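Local atomic coordinates of ATP-dependent DNA helicase PIF1 (Candida albicans, PDB entry 7OTJ), a protein that probably couples ATP hydrolysis to 5'-3' unwinding of DNA, including G-quadruplexes, and so helps keep the nuclear and mitochondrial genomes stable. Residues 298-301 against 305-308; 407-410 against 415-418. One frame throughout, in Å; residues are numbered along the deposited sequence.

Interaction 1. Residues 298-301 against 305-308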
loop_
_atom_site.group_PDB
_atom_site.type_symbol
_atom_site.label_atom_id
_atom_site.label_comp_id
_atom_site.label_asym_id
_atom_site.label_seq_id
_atom_site.Cartn_x
_atom_site.Cartn_y
_atom_site.Cartn_z
ATOM N N ILE A 298 3.946 11.737 -2.506
ATOM C CA ILE A 298 3.435 11.081 -1.308
ATOM C C ILE A 298 2.267 11.850 -0.687
ATOM O O ILE A 298 1.955 11.655 0.485
ATOM C CB ILE A 298 4.557 10.852 -0.278
ATOM C CG1 ILE A 298 5.115 12.190 0.209
ATOM C CG2 ILE A 298 5.657 9.988 -0.868
ATOM C CD1 ILE A 298 6.174 12.063 1.281
ATOM N N LYS A 299 1.602 12.707 -1.463
ATOM C CA LYS A 299 0.405 13.402 -1.009
ATOM C C LYS A 299 -0.612 13.430 -2.139
ATOM O O LYS A 299 -0.242 13.533 -3.313
ATOM C CB LYS A 299 0.715 14.834 -0.545
ATOM C CG LYS A 299 -0.502 15.600 -0.045
ATOM C CD LYS A 299 -0.119 16.888 0.657
ATOM C CE LYS A 299 0.560 16.615 2.000
ATOM N NZ LYS A 299 -0.338 16.014 3.033
ATOM N N ASN A 300 -1.893 13.330 -1.782
ATOM C CA ASN A 300 -2.986 13.442 -2.747
ATOM C C ASN A 300 -3.287 14.918 -2.972
ATOM O O ASN A 300 -4.053 15.536 -2.234
ATOM C CB ASN A 300 -4.219 12.691 -2.257
ATOM C CG ASN A 300 -3.958 11.213 -2.047
ATOM O OD1 ASN A 300 -4.191 10.397 -2.940
ATOM N ND2 ASN A 300 -3.478 10.859 -0.860
ATOM N N PHE A 301 -2.659 15.506 -3.991
ATOM C CA PHE A 301 -2.949 16.901 -4.310
ATOM C C PHE A 301 -4.220 17.029 -5.140
ATOM O O PHE A 301 -5.192 17.666 -4.722
ATOM C CB PHE A 301 -1.773 17.526 -5.060
ATOM C CG PHE A 301 -0.585 17.806 -4.198
ATOM C CD1 PHE A 301 -0.634 18.800 -3.237
ATOM C CD2 PHE A 301 0.586 17.089 -4.357
ATOM C CE1 PHE A 301 0.457 19.068 -2.441
ATOM C CE2 PHE A 301 1.686 17.352 -3.566
ATOM C CZ PHE A 301 1.621 18.343 -2.607
ATOM N N LEU A 305 -3.221 13.753 -9.732
ATOM C CA LEU A 305 -1.935 13.561 -9.072
ATOM C C LEU A 305 -2.209 13.208 -7.615
ATOM O O LEU A 305 -2.678 14.050 -6.842
ATOM C CB LEU A 305 -1.073 14.815 -9.186
ATOM C CG LEU A 305 0.211 14.847 -8.360
ATOM C CD1 LEU A 305 1.119 13.690 -8.743
ATOM C CD2 LEU A 305 0.918 16.179 -8.550
ATOM N N VAL A 306 -1.919 11.961 -7.243
ATOM C CA VAL A 306 -2.284 11.423 -5.941
ATOM C C VAL A 306 -1.055 10.795 -5.294
ATOM O O VAL A 306 0.014 10.692 -5.900
ATOM C CB VAL A 306 -3.429 10.392 -6.039
ATOM C CG1 VAL A 306 -4.637 11.011 -6.714
ATOM C CG2 VAL A 306 -2.971 9.161 -6.796
ATOM N N ASN A 307 -1.224 10.395 -4.030
ATOM C CA ASN A 307 -0.182 9.680 -3.300
ATOM C C ASN A 307 0.179 8.391 -4.025
ATOM O O ASN A 307 -0.688 7.568 -4.327
ATOM C CB ASN A 307 -0.657 9.372 -1.874
ATOM C CG ASN A 307 0.461 8.856 -0.961
ATOM O OD1 ASN A 307 1.234 7.969 -1.323
ATOM N ND2 ASN A 307 0.531 9.410 0.243
ATOM N N GLY A 308 1.470 8.213 -4.286
ATOM C CA GLY A 308 1.972 7.063 -5.007
ATOM C C GLY A 308 2.342 7.330 -6.452
ATOM O O GLY A 308 3.041 6.506 -7.053
#

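Interaction 2. Residues 407-410 against 415-418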
loop_
_atom_site.group_PDB
_atom_site.type_symbol
_atom_site.label_atom_id
_atom_site.label_comp_id
_atom_site.label_asym_id
_atom_site.label_seq_id
_atom_site.Cartn_x
_atom_site.Cartn_y
_atom_site.Cartn_z
ATOM N N LYS A 407 7.813 16.086 -13.469
ATOM C CA LYS A 407 6.852 15.638 -14.469
ATOM C C LYS A 407 6.288 14.292 -14.029
ATOM O O LYS A 407 7.034 13.315 -13.914
ATOM C CB LYS A 407 7.518 15.520 -15.840
ATOM C CG LYS A 407 6.636 14.907 -16.914
ATOM C CD LYS A 407 7.461 14.373 -18.079
ATOM C CE LYS A 407 8.341 13.201 -17.655
ATOM N NZ LYS A 407 7.561 12.062 -17.082
ATOM N N PHE A 408 4.976 14.236 -13.816
ATOM C CA PHE A 408 4.317 13.097 -13.182
ATOM C C PHE A 408 3.505 12.320 -14.213
ATOM O O PHE A 408 2.628 12.889 -14.874
ATOM C CB PHE A 408 3.404 13.557 -12.044
ATOM C CG PHE A 408 4.130 13.945 -10.782
ATOM C CD1 PHE A 408 4.698 12.979 -9.968
ATOM C CD2 PHE A 408 4.210 15.273 -10.390
ATOM C CE1 PHE A 408 5.353 13.329 -8.800
ATOM C CE2 PHE A 408 4.863 15.630 -9.221
ATOM C CZ PHE A 408 5.433 14.656 -8.425
ATOM N N LEU A 409 3.799 11.027 -14.347
ATOM C CA LEU A 409 2.996 10.121 -15.167
ATOM C C LEU A 409 1.619 9.948 -14.537
ATOM O O LEU A 409 1.494 9.370 -13.453
ATOM C CB LEU A 409 3.689 8.770 -15.322
ATOM C CG LEU A 409 4.891 8.670 -16.266
ATOM C CD1 LEU A 409 6.175 9.170 -15.606
ATOM C CD2 LEU A 409 5.057 7.243 -16.772
ATOM N N LEU A 410 0.583 10.432 -15.217
ATOM C CA LEU A 410 -0.755 10.412 -14.656
ATOM C C LEU A 410 -1.300 8.985 -14.643
ATOM O O LEU A 410 -0.787 8.112 -15.346
ATOM C CB LEU A 410 -1.670 11.316 -15.476
ATOM C CG LEU A 410 -1.179 12.753 -15.624
ATOM C CD1 LEU A 410 -1.910 13.452 -16.755
ATOM C CD2 LEU A 410 -1.356 13.501 -14.311
ATOM N N THR A 415 0.134 9.608 -20.627
ATOM C CA THR A 415 0.341 11.051 -20.582
ATOM C C THR A 415 1.086 11.480 -19.315
ATOM O O THR A 415 1.122 10.773 -18.303
ATOM C CB THR A 415 -0.994 11.795 -20.678
ATOM O OG1 THR A 415 -1.818 11.464 -19.553
ATOM C CG2 THR A 415 -1.722 11.430 -21.970
ATOM N N PHE A 416 1.664 12.678 -19.382
ATOM C CA PHE A 416 2.441 13.278 -18.307
ATOM C C PHE A 416 1.759 14.556 -17.833
ATOM O O PHE A 416 0.819 15.059 -18.455
ATOM C CB PHE A 416 3.873 13.600 -18.760
ATOM C CG PHE A 416 4.609 12.432 -19.361
ATOM C CD1 PHE A 416 4.434 11.149 -18.868
ATOM C CD2 PHE A 416 5.481 12.622 -20.423
ATOM C CE1 PHE A 416 5.114 10.079 -19.426
ATOM C CE2 PHE A 416 6.162 11.554 -20.983
ATOM C CZ PHE A 416 5.978 10.283 -20.482
ATOM N N ARG A 417 2.243 15.078 -16.708
ATOM C CA ARG A 417 1.837 16.407 -16.251
ATOM C C ARG A 417 2.949 16.958 -15.370
ATOM O O ARG A 417 3.172 16.453 -14.266
ATOM C CB ARG A 417 0.512 16.358 -15.503
ATOM C CG ARG A 417 0.033 17.720 -15.026
ATOM C CD ARG A 417 -1.475 17.741 -14.843
ATOM N NE ARG A 417 -1.924 16.855 -13.776
ATOM C CZ ARG A 417 -2.278 17.261 -12.565
ATOM N NH1 ARG A 417 -2.239 18.538 -12.226
ATOM N NH2 ARG A 417 -2.687 16.363 -11.673
ATOM N N THR A 418 3.639 17.982 -15.860
ATOM C CA THR A 418 4.725 18.609 -15.122
ATOM C C THR A 418 4.161 19.693 -14.215
ATOM O O THR A 418 3.321 20.493 -14.640
ATOM C CB THR A 418 5.758 19.197 -16.083
ATOM O OG1 THR A 418 6.169 18.188 -17.014
ATOM C CG2 THR A 418 6.975 19.697 -15.319
#

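Interaction 1. Residues 298-301 against 305-308
The loop joining strands 294-297 and 310-316, in the SH3-like 2B domain of the helicase, turns back on itself where Asn300 meets Val306 and Asn307. Between the two arms of the loop a hydrogen bond runs from Asn307 N to Asn300 OD1, 3.2 Å long and fairly straight at the hydrogen (160°). The N-H meets OD1 from above the plane of the Asn300 carboxamide, not along a lone pair. The Asn300 CG stands anti to the carbonyl carbon (chi1 -60°), which brings OD1 out in front of the Asn307 N-H and to 3.2 Å from Val306 CB, while ND2 sits 3.3 Å from Asn307 CB. Asparagine suits this place, being short and able to offer an acceptor to a loop amide. The two asparagine amide planes are turned 39° apart. Farther along, Phe301 CD2 meets Leu305 CD2 at 4.3 Å, with Lys299 CG over one face of the ring. Trp426 makes a cation-pi contact with Lys299, and Ile298 packs on Pro443, tying the loop to neighbouring strands. The contact is thus a side-chain-to-backbone bond across a loop between two antiparallel strands of the SH3-like 2B domain.

Interaction 2. Residues 407-410 against 415-418
Strands 407-409 and 416-418 run antiparallel; the axes of the short strand segments approach to 4.2 Å, with their N-to-C directions 155° apart, and the residues face each other as Lys407 with Thr418, Phe408 with Arg417 and Leu409 with Phe416. Phe408 N bonds to Arg417 O at 2.9 Å, and Arg417 N returns a more bent bond to Phe408 O. Nearer the turn, Leu410 N gives a hydrogen bond of 3.2 Å to Thr415 O.

On the face bearing Lys407, Leu409 and Phe416, the lysine chain leaves with CG anti to the backbone N (chi1 173°), then bends at its last two torsions to fold back over the phenylalanine. NZ stands 3.7 Å from the centroid of the Phe416 ring, close to its normal, in a cation-pi contact, and CE adds a CH-pi contact over the ring. Leu409 lies alongside the phenylalanine, its CG 3.5 Å from Phe416 CE1. Lysine thus serves twice here, with methylenes that pack on the aromatic ring and an ammonium group that sits over its pi face.

Leu410 crosses the Arg417 side chain at about a right angle, and its CD2 comes to the guanidinium edge, 3.4 Å from Arg417 NE. The far end of that arginine is held by a salt bridge to Asp302, while Thr415 OG1 is hydrogen-bonded to Asp412 OD2 in the turn. Phe408 instead sends its ring inward onto Leu305, as befits a buried aromatic residue. Antiparallel neighbours joined by backbone bonds and a short connection characterise a beta hairpin, here one built into the antiparallel sheet of the helicase.

Interaction 1 closes before interaction 2 opens along the chain, yet their centres lie only about 12 Å apart, on the same side of the chain's centre. Both belong to one curled antiparallel sheet: the 298-308 loop connects strands 294-297 and 310-316, and the latter pairs with strand 404-409 of the hairpin. They touch through Leu305, whose CD1 packs 3.6 Å from Phe408 CG, while Arg417 NH2 lies 3.3 Å from Leu305 N. The loop therefore lies against the hairpin. The nearest atom of interaction 1 is about 9 Å from the bound nucleic acid, that of interaction 2 about 18 Å, and both are away from the nucleotide pocket.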